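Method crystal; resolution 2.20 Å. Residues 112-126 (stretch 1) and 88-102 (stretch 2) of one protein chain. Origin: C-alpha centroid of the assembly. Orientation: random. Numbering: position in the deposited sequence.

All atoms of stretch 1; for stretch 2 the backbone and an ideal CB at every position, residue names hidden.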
# COMPACT_ATOMS: atom_id res chain seq x y z
N ILE B 112 7.42 -11.75 25.67
CA ILE B 112 7.53 -10.35 26.01
C ILE B 112 8.29 -9.53 24.97
O ILE B 112 8.41 -8.32 25.11
CB ILE B 112 8.17 -10.17 27.41
CG1 ILE B 112 9.36 -11.13 27.56
CG2 ILE B 112 7.12 -10.45 28.48
CD1 ILE B 112 10.19 -10.88 28.79
N ASP B 113 8.79 -10.21 23.95
CA ASP B 113 9.49 -9.55 22.84
C ASP B 113 9.75 -10.56 21.73
O ASP B 113 9.95 -11.75 21.99
CB ASP B 113 10.82 -8.95 23.30
CG ASP B 113 11.29 -7.81 22.39
OD1 ASP B 113 10.98 -7.83 21.19
OD2 ASP B 113 11.98 -6.90 22.88
N LYS B 114 9.75 -10.10 20.49
CA LYS B 114 10.01 -10.99 19.37
C LYS B 114 10.55 -10.20 18.18
O LYS B 114 10.00 -9.15 17.81
CB LYS B 114 8.72 -11.73 18.98
CG LYS B 114 8.83 -12.65 17.76
CD LYS B 114 7.46 -12.97 17.19
CE LYS B 114 7.52 -14.07 16.14
NZ LYS B 114 6.18 -14.36 15.53
N VAL B 115 11.64 -10.68 17.61
CA VAL B 115 12.22 -10.04 16.43
C VAL B 115 11.99 -10.98 15.26
O VAL B 115 12.57 -12.07 15.23
CB VAL B 115 13.74 -9.83 16.54
CG1 VAL B 115 14.29 -9.42 15.16
CG2 VAL B 115 14.06 -8.78 17.56
N GLU B 116 11.17 -10.58 14.30
CA GLU B 116 10.92 -11.43 13.14
C GLU B 116 12.18 -11.59 12.30
O GLU B 116 13.03 -10.70 12.24
CB GLU B 116 9.79 -10.85 12.28
CG GLU B 116 8.44 -10.75 12.98
CD GLU B 116 7.31 -10.43 12.03
OE1 GLU B 116 7.47 -9.50 11.21
OE2 GLU B 116 6.25 -11.10 12.09
N GLY B 117 12.29 -12.74 11.65
CA GLY B 117 13.43 -13.02 10.81
C GLY B 117 13.13 -12.64 9.38
O GLY B 117 12.05 -12.12 9.05
N GLU B 118 14.10 -12.92 8.52
CA GLU B 118 14.01 -12.60 7.11
C GLU B 118 12.90 -13.32 6.36
O GLU B 118 12.36 -12.79 5.39
CB GLU B 118 15.37 -12.89 6.47
CG GLU B 118 16.47 -12.02 7.06
CD GLU B 118 17.86 -12.41 6.62
OE1 GLU B 118 18.02 -12.87 5.46
OE2 GLU B 118 18.80 -12.24 7.42
N GLN B 119 12.57 -14.53 6.80
CA GLN B 119 11.49 -15.29 6.15
C GLN B 119 10.40 -15.67 7.16
O GLN B 119 10.66 -15.81 8.36
CB GLN B 119 12.06 -16.55 5.47
CG GLN B 119 13.51 -16.83 5.82
CD GLN B 119 13.69 -17.35 7.24
OE1 GLN B 119 13.29 -18.48 7.55
NE2 GLN B 119 14.27 -16.52 8.10
N SER B 120 9.17 -15.78 6.67
CA SER B 120 8.04 -16.14 7.53
C SER B 120 8.22 -17.62 7.94
O SER B 120 8.60 -18.46 7.12
CB SER B 120 6.72 -15.99 6.77
OG SER B 120 6.64 -14.74 6.10
N ILE B 121 7.98 -17.94 9.21
CA ILE B 121 8.10 -19.32 9.66
C ILE B 121 6.74 -19.82 10.11
O ILE B 121 5.96 -19.06 10.68
CB ILE B 121 9.12 -19.46 10.80
CG1 ILE B 121 8.77 -18.51 11.96
CG2 ILE B 121 10.54 -19.18 10.26
CD1 ILE B 121 9.78 -18.57 13.11
N PRO B 122 6.43 -21.10 9.86
CA PRO B 122 5.14 -21.69 10.24
C PRO B 122 4.86 -21.81 11.73
O PRO B 122 4.40 -22.85 12.19
CB PRO B 122 5.16 -23.05 9.53
CG PRO B 122 6.61 -23.41 9.55
CD PRO B 122 7.29 -22.10 9.19
N MET B 123 5.12 -20.73 12.47
CA MET B 123 4.92 -20.69 13.92
C MET B 123 3.91 -19.59 14.28
O MET B 123 3.95 -18.50 13.71
CB MET B 123 6.25 -20.39 14.61
CG MET B 123 6.23 -20.40 16.12
SD MET B 123 7.87 -20.06 16.78
CE MET B 123 7.47 -19.29 18.35
N VAL B 124 3.00 -19.87 15.20
CA VAL B 124 2.02 -18.86 15.60
C VAL B 124 2.36 -18.31 16.97
O VAL B 124 1.95 -18.86 17.99
CB VAL B 124 0.57 -19.41 15.64
CG1 VAL B 124 -0.39 -18.29 15.98
CG2 VAL B 124 0.20 -20.02 14.30
N SER B 125 3.13 -17.23 16.99
CA SER B 125 3.54 -16.59 18.23
C SER B 125 3.31 -15.09 18.14
O SER B 125 3.39 -14.51 17.07
CB SER B 125 5.02 -16.86 18.48
OG SER B 125 5.80 -16.31 17.43
N ARG B 126 3.02 -14.47 19.27
CA ARG B 126 2.80 -13.03 19.31
C ARG B 126 2.99 -12.58 20.74
O ARG B 126 2.86 -13.39 21.66
CB ARG B 126 1.39 -12.66 18.82
CG ARG B 126 0.24 -13.22 19.63
CD ARG B 126 -1.08 -12.54 19.24
NE ARG B 126 -1.38 -12.70 17.82
CZ ARG B 126 -1.81 -13.83 17.27
NH1 ARG B 126 -1.98 -14.91 18.02
NH2 ARG B 126 -2.04 -13.89 15.96
N UNK B 88 18.57 -8.81 20.89
CA UNK B 88 17.67 -9.66 20.13
C UNK B 88 17.74 -9.28 18.66
O UNK B 88 17.87 -10.14 17.80
CB UNK B 88 16.24 -9.55 20.65
N UNK B 89 17.67 -7.99 18.38
CA UNK B 89 17.74 -7.52 17.00
C UNK B 89 19.08 -7.96 16.42
O UNK B 89 19.17 -8.35 15.25
CB UNK B 89 17.57 -6.00 16.92
N UNK B 90 20.13 -7.92 17.24
CA UNK B 90 21.44 -8.33 16.76
C UNK B 90 21.46 -9.84 16.47
O UNK B 90 21.98 -10.27 15.43
CB UNK B 90 22.52 -7.97 17.78
N UNK B 91 20.87 -10.63 17.37
CA UNK B 91 20.83 -12.08 17.18
C UNK B 91 20.10 -12.40 15.89
O UNK B 91 20.44 -13.36 15.21
CB UNK B 91 20.16 -12.77 18.37
N UNK B 92 19.09 -11.60 15.54
CA UNK B 92 18.35 -11.84 14.32
C UNK B 92 19.15 -11.47 13.06
O UNK B 92 19.05 -12.13 12.02
CB UNK B 92 17.04 -11.05 14.36
N UNK B 93 19.94 -10.40 13.17
CA UNK B 93 20.74 -9.95 12.04
C UNK B 93 21.96 -10.82 11.83
O UNK B 93 22.51 -10.87 10.72
CB UNK B 93 21.17 -8.50 12.24
N UNK B 94 22.38 -11.52 12.88
CA UNK B 94 23.54 -12.39 12.78
C UNK B 94 23.18 -13.86 12.57
O UNK B 94 24.06 -14.71 12.48
CB UNK B 94 24.39 -12.25 14.04
N UNK B 95 21.88 -14.16 12.51
CA UNK B 95 21.45 -15.54 12.28
C UNK B 95 20.40 -15.58 11.19
O UNK B 95 20.28 -16.58 10.47
CB UNK B 95 20.91 -16.17 13.57
N UNK B 96 19.65 -14.48 11.07
CA UNK B 96 18.60 -14.37 10.07
C UNK B 96 17.34 -15.08 10.52
O UNK B 96 16.35 -15.17 9.79
CB UNK B 96 19.07 -14.94 8.73
N UNK B 97 17.38 -15.57 11.75
CA UNK B 97 16.26 -16.31 12.32
C UNK B 97 15.45 -15.47 13.30
O UNK B 97 15.97 -14.52 13.89
CB UNK B 97 16.77 -17.57 13.02
N UNK B 98 14.18 -15.84 13.44
CA UNK B 98 13.28 -15.18 14.38
C UNK B 98 13.82 -15.46 15.78
O UNK B 98 14.33 -16.55 16.06
CB UNK B 98 11.84 -15.67 14.22
N UNK B 99 13.73 -14.46 16.65
CA UNK B 99 14.21 -14.53 18.03
C UNK B 99 13.06 -14.27 19.00
O UNK B 99 12.26 -13.38 18.77
CB UNK B 99 15.34 -13.53 18.26
N UNK B 100 12.98 -15.05 20.09
CA UNK B 100 11.93 -14.86 21.09
C UNK B 100 12.54 -14.65 22.46
O UNK B 100 13.66 -15.07 22.72
CB UNK B 100 10.98 -16.06 21.11
N UNK B 101 11.78 -13.98 23.32
CA UNK B 101 12.19 -13.74 24.69
C UNK B 101 10.95 -13.99 25.53
O UNK B 101 9.98 -13.24 25.45
CB UNK B 101 12.75 -12.33 24.89
N UNK B 102 10.97 -15.07 26.32
CA UNK B 102 9.82 -15.39 27.15
C UNK B 102 10.08 -15.06 28.61
O UNK B 102 11.14 -15.39 29.14
CB UNK B 102 9.45 -16.87 27.00

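Positions 88 to 93 have helical backbone angles, and 98 to 102 run antiparallel to strand 112-115 (174° between axes). The helix axis comes within 8.4 Å of that strand's axis, and strand 98-102 within 4.8 Å.

At position 88, CA-to-CB points toward stretch 1, with the ideal CB 3.9 Å from V115 CG2 and 5.5 Å from D113 OD2. An aliphatic chain suits the valine, while a polar one could address the carboxylate. The residue is L88; its CB packs on V115 CG2 and its CD1 lies 3.7 Å from D113 CG. Position 89 points sideways and tolerates many side chains; V89 CG2 touches V115 CG2 at 3.9 Å.

Positions 90 and 91 have nothing of stretch 1 within 5.5 Å of the ideal CB; they are D90 and I91. Position 92 points toward stretch 1, its ideal CB only 3.3 Å from V115 CG1. A slim, flexible apolar chain fits better than one branched at CB. M92 extends past the valine, with CG 3.3 Å from E116 O and 4.0 Å from G117 CA.

Positions 93, 94 and 95 are unconstrained by stretch 1: K93, R94 and T95. At 96, phi is 80°, which favours glycine, and an ideal CB would sit 3.0 Å from E118 OE2. Both arguments agree with G96, whose O accepts a weak bond from E118 N (3.4 Å). Position 97 points away, permitting many residues; it is E97.

The ideal CB of 98 is 3.7 Å from I121 CD1 and 3.9 Å from G117 N, so a small side chain combining a methyl with an acceptor would suit, as would valine without the polar link. T98 receives a weak hydrogen bond at OG1 from G117 N (3.1 Å), and its CG2 meets K114 CE at 3.7 Å.

Position 99 pairs with V115 through two backbone bonds, the N of position 99 to V115 O and V115 N to the O of position 99, both 3.0 Å. Its CB shares a sheet face with V115, favouring a beta-branched aliphatic residue; V99 CB lies 4.3 Å from V115 CB.

Position 100 lies on the K114 face, its ideal CB 5.2 Å from K114 CG, leaving room for a long or aromatic chain. H100 reaches S125, whose OG lies near the ring plane at the edge, 2.9 Å from CE1; M123 SD stands obliquely 4.5 Å from the ring centroid.

At 101, the ideal CB is 4.5 Å from I112 CG1, inviting an aliphatic residue. L101 places CD2 3.7 Å from I112 CD1. Position 102 points away, unconstrained; it is I102.

Stretch 2 (88-102) LVDIMKRTGETVHLI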
# COMPACT_ATOMS: atom_id res chain seq x y z
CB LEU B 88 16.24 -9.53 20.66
CG LEU B 88 16.04 -9.84 22.15
CD1 LEU B 88 14.59 -9.55 22.53
CD2 LEU B 88 16.39 -11.30 22.46
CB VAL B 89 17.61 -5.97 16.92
CG1 VAL B 89 17.66 -5.51 15.48
CG2 VAL B 89 16.29 -5.52 17.55
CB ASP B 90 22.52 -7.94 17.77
CG ASP B 90 23.94 -8.19 17.26
OD1 ASP B 90 24.22 -8.02 16.05
OD2 ASP B 90 24.79 -8.55 18.10
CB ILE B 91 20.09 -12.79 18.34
CG1 ILE B 91 20.80 -12.50 19.67
CG2 ILE B 91 20.04 -14.29 18.08
CD1 ILE B 91 20.12 -13.10 20.87
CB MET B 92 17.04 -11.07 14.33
CG MET B 92 16.23 -11.20 13.05
SD MET B 92 16.75 -10.12 11.68
CE MET B 92 16.29 -8.55 12.36
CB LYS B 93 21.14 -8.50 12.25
CG LYS B 93 19.94 -7.58 12.36
CD LYS B 93 20.34 -6.21 12.85
CE LYS B 93 20.89 -5.37 11.73
NZ LYS B 93 19.84 -5.14 10.71
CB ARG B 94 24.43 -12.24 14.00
CG ARG B 94 24.85 -10.81 14.24
CD ARG B 94 26.00 -10.71 15.22
NE ARG B 94 25.63 -11.12 16.56
CZ ARG B 94 26.51 -11.26 17.55
NH1 ARG B 94 27.80 -11.03 17.34
NH2 ARG B 94 26.09 -11.63 18.76
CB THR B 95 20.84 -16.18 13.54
OG1 THR B 95 19.59 -15.54 13.83
CG2 THR B 95 21.79 -16.05 14.73
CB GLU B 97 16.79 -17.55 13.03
CG GLU B 97 17.71 -18.41 12.19
CD GLU B 97 17.08 -18.80 10.88
OE1 GLU B 97 15.96 -19.36 10.90
OE2 GLU B 97 17.69 -18.54 9.82
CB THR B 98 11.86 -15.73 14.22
OG1 THR B 98 11.39 -15.47 12.89
CG2 THR B 98 10.91 -15.09 15.22
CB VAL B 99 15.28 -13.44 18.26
CG1 VAL B 99 15.83 -13.50 19.69
CG2 VAL B 99 16.39 -13.59 17.23
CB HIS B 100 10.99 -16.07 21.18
CG HIS B 100 10.21 -16.32 19.93
ND1 HIS B 100 8.98 -15.75 19.70
CD2 HIS B 100 10.48 -17.09 18.85
CE1 HIS B 100 8.52 -16.15 18.52
NE2 HIS B 100 9.42 -16.96 17.98
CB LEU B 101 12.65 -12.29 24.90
CG LEU B 101 13.01 -11.98 26.36
CD1 LEU B 101 14.28 -12.71 26.70
CD2 LEU B 101 13.19 -10.47 26.61
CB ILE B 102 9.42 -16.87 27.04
CG1 ILE B 102 10.35 -17.75 27.86
CG2 ILE B 102 9.49 -17.31 25.59
CD1 ILE B 102 9.94 -19.22 27.86
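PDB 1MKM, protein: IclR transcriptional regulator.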